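Local structure of CIR protein (Plasmodium chabaudi chabaudi, 6ZYV) at residues C21-T26 and T36-Y41; A61-L66 and Y90-L95; A179-D184 and S232-L237. The protein is of unknown function but belongs to the Plasmodium PIR (Cir/Yir/Bir) variant antigen family, whose members are associated with the infected red blood cell. The protein carries 5 engineered substitutions. All blocks are in the same frame, centred on the assembly; numbering follows the deposited sequence.

Interaction 1: residues C21-T26 and T36-Y41; sequences CLQIDT and TLYSDY
Y38 reaches across to C21 and ties together two parts of the disulfide-bearing loop between helix 8-20 and helix 55-71. C21 is the first residue to leave the helical path at the end of helix 8-20, and its SG is bonded to C32. The Y38 side chain starts from the crowded position, with CG between the backbone N and the carbonyl carbon (chi1 55°). Y38 CB lies beside W65 CB on helix 55-71, and further out Y38 CD1 packs on A61 CB. The other rim of the ring faces C21: Y38 CE2 is 3.2 Å from C21 O, and this oxygen lies at the ring edge, in its plane. Y38 CE2 also comes within 4.3 Å of C21 CB. At the tip, Y38 OH donates a hydrogen bond of 3.3 Å to C21 O. The donor sits in the carbonyl plane, at a C=O...donor angle of 150°. A carbonyl at the end of a helix thus gains a side-chain donor from a later part of the loop. L37 CD2 approaches the same cysteine on its apolar side, 4.1 Å from C21 CB. The Y38 side chain touches I18 of helix 8-20 and K58 and A61 of helix 55-71, and so lies between the two helices. Past the hydroxyl lies Q23, its amide plane 16° from the ring plane and its CB 4.0 Å from Y38 OH.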
loop_
_atom_site.group_PDB
_atom_site.type_symbol
_atom_site.label_atom_id
_atom_site.label_comp_id
_atom_site.label_asym_id
_atom_site.label_seq_id
_atom_site.Cartn_x
_atom_site.Cartn_y
_atom_site.Cartn_z
ATOM N N CYS A 21 0.550 14.286 -2.263
ATOM C CA CYS A 21 0.748 14.902 -3.562
ATOM C C CYS A 21 -0.254 14.557 -4.611
ATOM O O CYS A 21 -0.019 14.951 -5.749
ATOM C CB CYS A 21 2.150 14.601 -4.067
ATOM S SG CYS A 21 3.425 15.662 -3.362
ATOM N N LEU A 22 -1.335 13.832 -4.296
ATOM C CA LEU A 22 -2.246 13.389 -5.345
ATOM C C LEU A 22 -2.979 14.529 -6.094
ATOM O O LEU A 22 -3.429 14.311 -7.223
ATOM C CB LEU A 22 -3.218 12.325 -4.845
ATOM C CG LEU A 22 -3.367 11.092 -5.754
ATOM C CD1 LEU A 22 -2.015 10.533 -6.225
ATOM C CD2 LEU A 22 -4.138 10.013 -5.065
ATOM N N GLN A 23 -3.055 15.736 -5.508
ATOM C CA GLN A 23 -3.644 16.920 -6.153
ATOM C C GLN A 23 -5.121 16.772 -6.570
ATOM O O GLN A 23 -5.642 17.624 -7.295
ATOM C CB GLN A 23 -2.789 17.363 -7.360
ATOM C CG GLN A 23 -1.945 18.607 -7.112
ATOM C CD GLN A 23 -0.872 18.377 -6.084
ATOM O OE1 GLN A 23 -1.028 18.717 -4.904
ATOM N NE2 GLN A 23 0.247 17.798 -6.512
ATOM N N ILE A 24 -5.794 15.715 -6.115
ATOM C CA ILE A 24 -7.196 15.492 -6.445
ATOM C C ILE A 24 -8.082 16.162 -5.407
ATOM O O ILE A 24 -7.994 15.854 -4.220
ATOM C CB ILE A 24 -7.495 13.983 -6.589
ATOM C CG1 ILE A 24 -6.711 13.392 -7.762
ATOM C CG2 ILE A 24 -8.990 13.724 -6.741
ATOM C CD1 ILE A 24 -6.558 12.017 -7.661
ATOM N N ASP A 25 -8.909 17.103 -5.866
ATOM C CA ASP A 25 -9.859 17.899 -5.084
ATOM C C ASP A 25 -10.720 17.085 -4.096
ATOM O O ASP A 25 -10.837 17.457 -2.926
ATOM C CB ASP A 25 -10.757 18.745 -6.026
ATOM C CG ASP A 25 -11.195 18.049 -7.318
ATOM O OD1 ASP A 25 -10.314 17.739 -8.158
ATOM O OD2 ASP A 25 -12.424 17.823 -7.489
ATOM N N THR A 26 -11.307 15.975 -4.572
ATOM C CA THR A 26 -12.174 15.108 -3.777
ATOM C C THR A 26 -11.416 14.306 -2.711
ATOM O O THR A 26 -12.001 13.933 -1.695
ATOM C CB THR A 26 -12.999 14.209 -4.702
ATOM O OG1 THR A 26 -12.129 13.291 -5.363
ATOM C CG2 THR A 26 -13.770 15.004 -5.741
ATOM N N THR A 36 6.517 18.300 -8.435
ATOM C CA THR A 36 7.018 17.544 -9.573
ATOM C C THR A 36 7.255 16.058 -9.278
ATOM O O THR A 36 7.681 15.351 -10.186
ATOM C CB THR A 36 8.285 18.225 -10.115
ATOM O OG1 THR A 36 9.258 18.303 -9.065
ATOM C CG2 THR A 36 8.006 19.623 -10.662
ATOM N N LEU A 37 6.957 15.583 -8.043
ATOM C CA LEU A 37 7.180 14.215 -7.549
ATOM C C LEU A 37 6.946 13.093 -8.568
ATOM O O LEU A 37 7.847 12.287 -8.812
ATOM C CB LEU A 37 6.343 13.945 -6.288
ATOM C CG LEU A 37 6.640 12.641 -5.565
ATOM C CD1 LEU A 37 7.851 12.789 -4.679
ATOM C CD2 LEU A 37 5.467 12.216 -4.727
ATOM N N TYR A 38 5.744 13.041 -9.169
ATOM C CA TYR A 38 5.420 11.999 -10.130
ATOM C C TYR A 38 5.336 12.491 -11.557
ATOM O O TYR A 38 4.931 11.717 -12.405
ATOM C CB TYR A 38 4.122 11.258 -9.731
ATOM C CG TYR A 38 2.922 12.162 -9.533
ATOM C CD1 TYR A 38 2.195 12.636 -10.617
ATOM C CD2 TYR A 38 2.523 12.552 -8.267
ATOM C CE1 TYR A 38 1.099 13.472 -10.442
ATOM C CE2 TYR A 38 1.427 13.386 -8.079
ATOM C CZ TYR A 38 0.713 13.843 -9.167
ATOM O OH TYR A 38 -0.378 14.663 -8.973
ATOM N N SER A 39 5.726 13.749 -11.844
ATOM C CA SER A 39 5.628 14.338 -13.183
ATOM C C SER A 39 6.285 13.498 -14.278
ATOM O O SER A 39 5.737 13.398 -15.376
ATOM C CB SER A 39 6.152 15.768 -13.205
ATOM O OG SER A 39 7.537 15.845 -12.916
ATOM N N ASP A 40 7.410 12.834 -13.955
ATOM C CA ASP A 40 8.119 11.934 -14.874
ATOM C C ASP A 40 7.258 10.757 -15.342
ATOM O O ASP A 40 7.564 10.147 -16.360
ATOM C CB ASP A 40 9.367 11.350 -14.181
ATOM C CG ASP A 40 10.561 12.302 -14.079
ATOM O OD1 ASP A 40 10.818 13.049 -15.063
ATOM O OD2 ASP A 40 11.249 12.284 -13.019
ATOM N N TYR A 41 6.212 10.407 -14.575
ATOM C CA TYR A 41 5.345 9.262 -14.837
ATOM C C TYR A 41 3.939 9.627 -15.329
ATOM O O TYR A 41 3.098 8.742 -15.449
ATOM C CB TYR A 41 5.286 8.350 -13.604
ATOM C CG TYR A 41 6.667 8.006 -13.089
ATOM C CD1 TYR A 41 7.567 7.303 -13.877
ATOM C CD2 TYR A 41 7.116 8.490 -11.873
ATOM C CE1 TYR A 41 8.858 7.038 -13.443
ATOM C CE2 TYR A 41 8.392 8.200 -11.408
ATOM C CZ TYR A 41 9.267 7.478 -12.203
ATOM O OH TYR A 41 10.553 7.202 -11.801
#

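Interaction 2: residues A61-L66 and Y90-L95; sequences AGFIWL and YAILWL
G62 and F63 bring helix 55-71 against W94 of helix 81-101. The two helices form a near-antiparallel pair in the buried core of this helical ectodomain. The axes of the short segments approach to 10.1 Å, with 157° between their directions. At G62 only backbone faces the partner, and W94 CH2 comes to 4.2 Å from G62 C. F63 is a knob-into-hole residue: its side chain sits among A91, I92, W94 and L95. CG is anti to the backbone N (chi1 177°), which starts the ring out toward helix 81-101. The ring edge meets backbone, with F63 CE1 3.4 Å from A91 O. F63 CE1 also packs on A91 CB at 3.6 Å. L95 CD2 lies over one face in a CH-pi contact, 4.3 Å from the ring centroid of F63. Y114 of helix 110-118 also meets the F63 ring, with the planes almost perpendicular. The indole N-H of W94, on the five-membered ring, is satisfied by D19 OD1 of helix 8-20. One turn after G62, L66 points toward the same indole. L66 CD1 stands 3.5 Å above the W94 ring plane, offset toward the rim, and is 3.7 Å from W94 CE3.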
loop_
_atom_site.group_PDB
_atom_site.type_symbol
_atom_site.label_atom_id
_atom_site.label_comp_id
_atom_site.label_asym_id
_atom_site.label_seq_id
_atom_site.Cartn_x
_atom_site.Cartn_y
_atom_site.Cartn_z
ATOM N N ALA A 61 -0.034 8.106 -12.543
ATOM C CA ALA A 61 1.354 8.512 -12.366
ATOM C C ALA A 61 1.839 8.240 -10.936
ATOM O O ALA A 61 2.975 7.832 -10.749
ATOM C CB ALA A 61 1.504 9.983 -12.712
ATOM N N GLY A 62 0.962 8.451 -9.954
ATOM C CA GLY A 62 1.248 8.201 -8.541
ATOM C C GLY A 62 1.444 6.731 -8.231
ATOM O O GLY A 62 2.291 6.367 -7.418
ATOM N N PHE A 63 0.677 5.879 -8.903
ATOM C CA PHE A 63 0.760 4.436 -8.758
ATOM C C PHE A 63 2.086 3.916 -9.338
ATOM O O PHE A 63 2.727 3.068 -8.724
ATOM C CB PHE A 63 -0.439 3.763 -9.450
ATOM C CG PHE A 63 -0.403 2.255 -9.424
ATOM C CD1 PHE A 63 -0.835 1.552 -8.308
ATOM C CD2 PHE A 63 0.078 1.541 -10.511
ATOM C CE1 PHE A 63 -0.787 0.163 -8.281
ATOM C CE2 PHE A 63 0.123 0.161 -10.484
ATOM C CZ PHE A 63 -0.303 -0.519 -9.364
ATOM N N ILE A 64 2.484 4.414 -10.510
ATOM C CA ILE A 64 3.741 4.035 -11.157
ATOM C C ILE A 64 4.923 4.535 -10.331
ATOM O O ILE A 64 5.860 3.774 -10.085
ATOM C CB ILE A 64 3.784 4.535 -12.606
ATOM C CG1 ILE A 64 2.710 3.807 -13.426
ATOM C CG2 ILE A 64 5.170 4.370 -13.227
ATOM C CD1 ILE A 64 2.423 4.490 -14.721
ATOM N N TRP A 65 4.830 5.761 -9.793
ATOM C CA TRP A 65 5.853 6.278 -8.895
ATOM C C TRP A 65 6.040 5.337 -7.671
ATOM O O TRP A 65 7.169 5.011 -7.345
ATOM C CB TRP A 65 5.509 7.709 -8.447
ATOM C CG TRP A 65 6.553 8.325 -7.566
ATOM C CD1 TRP A 65 7.657 9.027 -7.958
ATOM C CD2 TRP A 65 6.591 8.279 -6.138
ATOM N NE1 TRP A 65 8.382 9.420 -6.856
ATOM C CE2 TRP A 65 7.762 8.947 -5.725
ATOM C CE3 TRP A 65 5.762 7.717 -5.167
ATOM C CZ2 TRP A 65 8.088 9.113 -4.382
ATOM C CZ3 TRP A 65 6.113 7.841 -3.843
ATOM C CH2 TRP A 65 7.246 8.560 -3.458
ATOM N N LEU A 66 4.932 4.836 -7.071
ATOM C CA LEU A 66 4.954 3.895 -5.957
ATOM C C LEU A 66 5.687 2.644 -6.304
ATOM O O LEU A 66 6.544 2.243 -5.545
ATOM C CB LEU A 66 3.535 3.471 -5.500
ATOM C CG LEU A 66 2.874 4.200 -4.341
ATOM C CD1 LEU A 66 1.677 3.372 -3.818
ATOM C CD2 LEU A 66 3.893 4.554 -3.226
ATOM N N TYR A 90 1.036 -4.219 -2.114
ATOM C CA TYR A 90 0.957 -2.948 -1.376
ATOM C C TYR A 90 0.425 -1.841 -2.254
ATOM O O TYR A 90 -0.423 -1.078 -1.800
ATOM C CB TYR A 90 2.324 -2.502 -0.839
ATOM C CG TYR A 90 2.887 -3.369 0.250
ATOM C CD1 TYR A 90 2.110 -3.750 1.328
ATOM C CD2 TYR A 90 4.228 -3.730 0.252
ATOM C CE1 TYR A 90 2.633 -4.527 2.344
ATOM C CE2 TYR A 90 4.758 -4.516 1.251
ATOM C CZ TYR A 90 3.958 -4.916 2.294
ATOM O OH TYR A 90 4.579 -5.638 3.271
ATOM N N ALA A 91 0.917 -1.744 -3.494
ATOM C CA ALA A 91 0.536 -0.711 -4.449
ATOM C C ALA A 91 -0.919 -0.868 -4.865
ATOM O O ALA A 91 -1.641 0.117 -4.943
ATOM C CB ALA A 91 1.449 -0.768 -5.675
ATOM N N ILE A 92 -1.364 -2.110 -5.097
ATOM C CA ILE A 92 -2.748 -2.384 -5.489
ATOM C C ILE A 92 -3.720 -2.212 -4.311
ATOM O O ILE A 92 -4.863 -1.812 -4.521
ATOM C CB ILE A 92 -2.833 -3.751 -6.200
ATOM C CG1 ILE A 92 -2.124 -3.628 -7.578
ATOM C CG2 ILE A 92 -4.285 -4.254 -6.366
ATOM C CD1 ILE A 92 -1.832 -4.921 -8.258
ATOM N N LEU A 93 -3.247 -2.387 -3.078
ATOM C CA LEU A 93 -4.036 -2.116 -1.878
ATOM C C LEU A 93 -4.245 -0.602 -1.785
ATOM O O LEU A 93 -5.361 -0.157 -1.536
ATOM C CB LEU A 93 -3.312 -2.639 -0.612
ATOM C CG LEU A 93 -4.001 -2.334 0.718
ATOM C CD1 LEU A 93 -5.404 -2.995 0.766
ATOM C CD2 LEU A 93 -3.106 -2.767 1.922
ATOM N N TRP A 94 -3.182 0.198 -2.035
ATOM C CA TRP A 94 -3.279 1.654 -2.021
ATOM C C TRP A 94 -4.225 2.108 -3.131
ATOM O O TRP A 94 -5.071 2.975 -2.902
ATOM C CB TRP A 94 -1.889 2.301 -2.201
ATOM C CG TRP A 94 -1.938 3.795 -2.375
ATOM C CD1 TRP A 94 -2.091 4.735 -1.390
ATOM C CD2 TRP A 94 -1.907 4.520 -3.627
ATOM N NE1 TRP A 94 -2.095 5.994 -1.949
ATOM C CE2 TRP A 94 -1.976 5.887 -3.320
ATOM C CE3 TRP A 94 -1.759 4.146 -4.978
ATOM C CZ2 TRP A 94 -1.929 6.883 -4.324
ATOM C CZ3 TRP A 94 -1.747 5.125 -5.961
ATOM C CH2 TRP A 94 -1.838 6.477 -5.633
ATOM N N LEU A 95 -4.100 1.512 -4.329
ATOM C CA LEU A 95 -4.935 1.840 -5.464
ATOM C C LEU A 95 -6.413 1.571 -5.154
ATOM O O LEU A 95 -7.261 2.398 -5.491
ATOM C CB LEU A 95 -4.453 1.088 -6.711
ATOM C CG LEU A 95 -5.177 1.441 -8.018
ATOM C CD1 LEU A 95 -5.100 2.933 -8.316
ATOM C CD2 LEU A 95 -4.637 0.597 -9.183
#

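Interaction 3: residues A179-D184 and S232-L237; sequences ANCLKD and SNFPPL. Engineered in segment 179-184: A179 (natural residue Thr).
L182 and F234 have the closest backbones of this contact, their CA atoms 6.2 Å apart. L182 lies in the first turn of helix 181-198. N180 holds the N-cap position but makes no capping bond with its side chain. The opening turn is closed by D184 N bonding to N180 O. Segment 232-237 is an extended loop after helix 213-226. From F234 to L237 its torsions stay in the polyproline II region, through P235 and P236. It follows helix 181-198: P235 touches Q186 and V189, and L237 touches Y192.

L182 carries much of the contact. Its CG is anti to the backbone N (chi1 -178°), and its two methyls divide the work. L182 CD1 approaches the F234 ring off-centre in a CH-pi contact, 4.2 Å from the centroid and 30° off the ring normal. L182 CD1 is also 3.5 Å from N233 O and 4.0 Å from P235 CD. L182 CD2 instead meets S232 CB at 4.1 Å. The S232 hydroxyl is engaged elsewhere, with Q230 OE1.

The tip of the F234 ring reaches C181 obliquely. F234 CE1 is 3.6 Å from C181 SG, a sulfur-aromatic contact. The sulfur is bonded to C226 at the end of helix 213-226, and F234 touches C226 and I223 there. The phenyl ring therefore packs beside the disulfide that joins the two helices.

The loop rests on the helix start through the methyls of L182 and the ring of F234. With no hydrogen bond across the contact, the pairing rests on apolar and aromatic packing, and the C181-C226 disulfide supplies the covalent link beside it.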
loop_
_atom_site.group_PDB
_atom_site.type_symbol
_atom_site.label_atom_id
_atom_site.label_comp_id
_atom_site.label_asym_id
_atom_site.label_seq_id
_atom_site.Cartn_x
_atom_site.Cartn_y
_atom_site.Cartn_z
ATOM N N ALA A 179 9.435 5.086 23.038
ATOM C CA ALA A 179 8.930 4.755 24.370
ATOM C C ALA A 179 7.470 4.323 24.361
ATOM O O ALA A 179 7.073 3.502 25.184
ATOM C CB ALA A 179 9.115 5.950 25.290
ATOM N N ASN A 180 6.679 4.843 23.426
ATOM C CA ASN A 180 5.275 4.481 23.327
ATOM C C ASN A 180 5.030 3.242 22.466
ATOM O O ASN A 180 3.868 2.983 22.164
ATOM C CB ASN A 180 4.470 5.642 22.734
ATOM C CG ASN A 180 4.208 6.756 23.703
ATOM O OD1 ASN A 180 4.402 6.616 24.921
ATOM N ND2 ASN A 180 3.750 7.884 23.185
ATOM N N CYS A 181 6.080 2.503 22.029
ATOM C CA CYS A 181 5.866 1.361 21.151
ATOM C C CYS A 181 4.964 0.310 21.750
ATOM O O CYS A 181 4.069 -0.158 21.057
ATOM C CB CYS A 181 7.167 0.749 20.646
ATOM S SG CYS A 181 6.934 -0.463 19.305
ATOM N N LEU A 182 5.175 -0.059 23.012
ATOM C CA LEU A 182 4.342 -1.075 23.647
ATOM C C LEU A 182 2.884 -0.630 23.765
ATOM O O LEU A 182 1.995 -1.375 23.388
ATOM C CB LEU A 182 4.928 -1.528 24.992
ATOM C CG LEU A 182 4.152 -2.631 25.717
ATOM C CD1 LEU A 182 4.051 -3.905 24.870
ATOM C CD2 LEU A 182 4.771 -2.935 27.057
ATOM N N LYS A 183 2.646 0.596 24.228
ATOM C CA LYS A 183 1.303 1.167 24.342
ATOM C C LYS A 183 0.616 1.197 22.969
ATOM O O LYS A 183 -0.529 0.773 22.864
ATOM C CB LYS A 183 1.389 2.597 24.918
ATOM C CG LYS A 183 0.037 3.277 25.120
ATOM C CD LYS A 183 0.169 4.751 25.597
ATOM C CE LYS A 183 0.095 4.937 27.105
ATOM N NZ LYS A 183 -0.795 6.072 27.501
ATOM N N ASP A 184 1.334 1.632 21.915
ATOM C CA ASP A 184 0.783 1.686 20.563
ATOM C C ASP A 184 0.491 0.305 19.982
ATOM O O ASP A 184 -0.516 0.148 19.294
ATOM C CB ASP A 184 1.672 2.504 19.621
ATOM C CG ASP A 184 1.725 3.989 19.941
ATOM O OD1 ASP A 184 0.935 4.445 20.811
ATOM O OD2 ASP A 184 2.566 4.699 19.330
ATOM N N SER A 232 10.625 -5.139 25.809
ATOM C CA SER A 232 9.220 -5.273 26.165
ATOM C C SER A 232 8.577 -6.570 25.700
ATOM O O SER A 232 8.989 -7.162 24.707
ATOM C CB SER A 232 8.422 -4.097 25.598
ATOM O OG SER A 232 9.006 -2.846 25.925
ATOM N N ASN A 233 7.510 -6.973 26.393
ATOM C CA ASN A 233 6.721 -8.146 26.061
ATOM C C ASN A 233 5.521 -7.667 25.242
ATOM O O ASN A 233 4.527 -7.239 25.799
ATOM C CB ASN A 233 6.275 -8.811 27.350
ATOM C CG ASN A 233 5.410 -10.032 27.203
ATOM O OD1 ASN A 233 4.705 -10.410 28.148
ATOM N ND2 ASN A 233 5.445 -10.699 26.045
ATOM N N PHE A 234 5.632 -7.720 23.929
ATOM C CA PHE A 234 4.594 -7.250 23.025
ATOM C C PHE A 234 3.491 -8.279 22.884
ATOM O O PHE A 234 3.762 -9.477 22.886
ATOM C CB PHE A 234 5.200 -6.888 21.658
ATOM C CG PHE A 234 6.020 -5.621 21.686
ATOM C CD1 PHE A 234 5.434 -4.396 21.439
ATOM C CD2 PHE A 234 7.381 -5.657 21.944
ATOM C CE1 PHE A 234 6.191 -3.230 21.451
ATOM C CE2 PHE A 234 8.141 -4.481 21.954
ATOM C CZ PHE A 234 7.533 -3.277 21.728
ATOM N N PRO A 235 2.227 -7.831 22.793
ATOM C CA PRO A 235 1.137 -8.791 22.616
ATOM C C PRO A 235 1.198 -9.427 21.219
ATOM O O PRO A 235 1.665 -8.808 20.257
ATOM C CB PRO A 235 -0.127 -7.919 22.789
ATOM C CG PRO A 235 0.293 -6.580 22.335
ATOM C CD PRO A 235 1.735 -6.437 22.737
ATOM N N PRO A 236 0.731 -10.675 21.093
ATOM C CA PRO A 236 0.695 -11.301 19.766
ATOM C C PRO A 236 -0.469 -10.759 18.928
ATOM O O PRO A 236 -1.470 -10.286 19.466
ATOM C CB PRO A 236 0.487 -12.780 20.084
ATOM C CG PRO A 236 -0.318 -12.769 21.372
ATOM C CD PRO A 236 0.117 -11.534 22.132
ATOM N N LEU A 237 -0.342 -10.829 17.608
ATOM C CA LEU A 237 -1.393 -10.380 16.715
ATOM C C LEU A 237 -2.578 -11.347 16.818
ATOM O O LEU A 237 -2.374 -12.556 16.747
ATOM C CB LEU A 237 -0.882 -10.351 15.274
ATOM C CG LEU A 237 -1.840 -9.700 14.287
ATOM C CD1 LEU A 237 -1.832 -8.204 14.441
ATOM C CD2 LEU A 237 -1.512 -10.094 12.877
#

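The three interactions follow one another along the chain, each closing before the next opens. Interactions 1 and 2 are neighbours, their centres 12 Å apart. They meet where L37, Y38 and Y41 pack on A61 and W65, so the disulfide-bearing loop lies directly on helix 55-71. Helix 8-20 touches both contacts as well. Interaction 2 is the most central, about 7 Å from the centre of the chain. Interaction 3 lies on the opposite side of that centre from interaction 1, with 36 Å between their centres, and uses helices 181-198 and 213-226. Its nearest atoms are about 12 Å from those of interaction 2. Disulfides thus lie on opposite sides of the centre of this strand-free ectodomain.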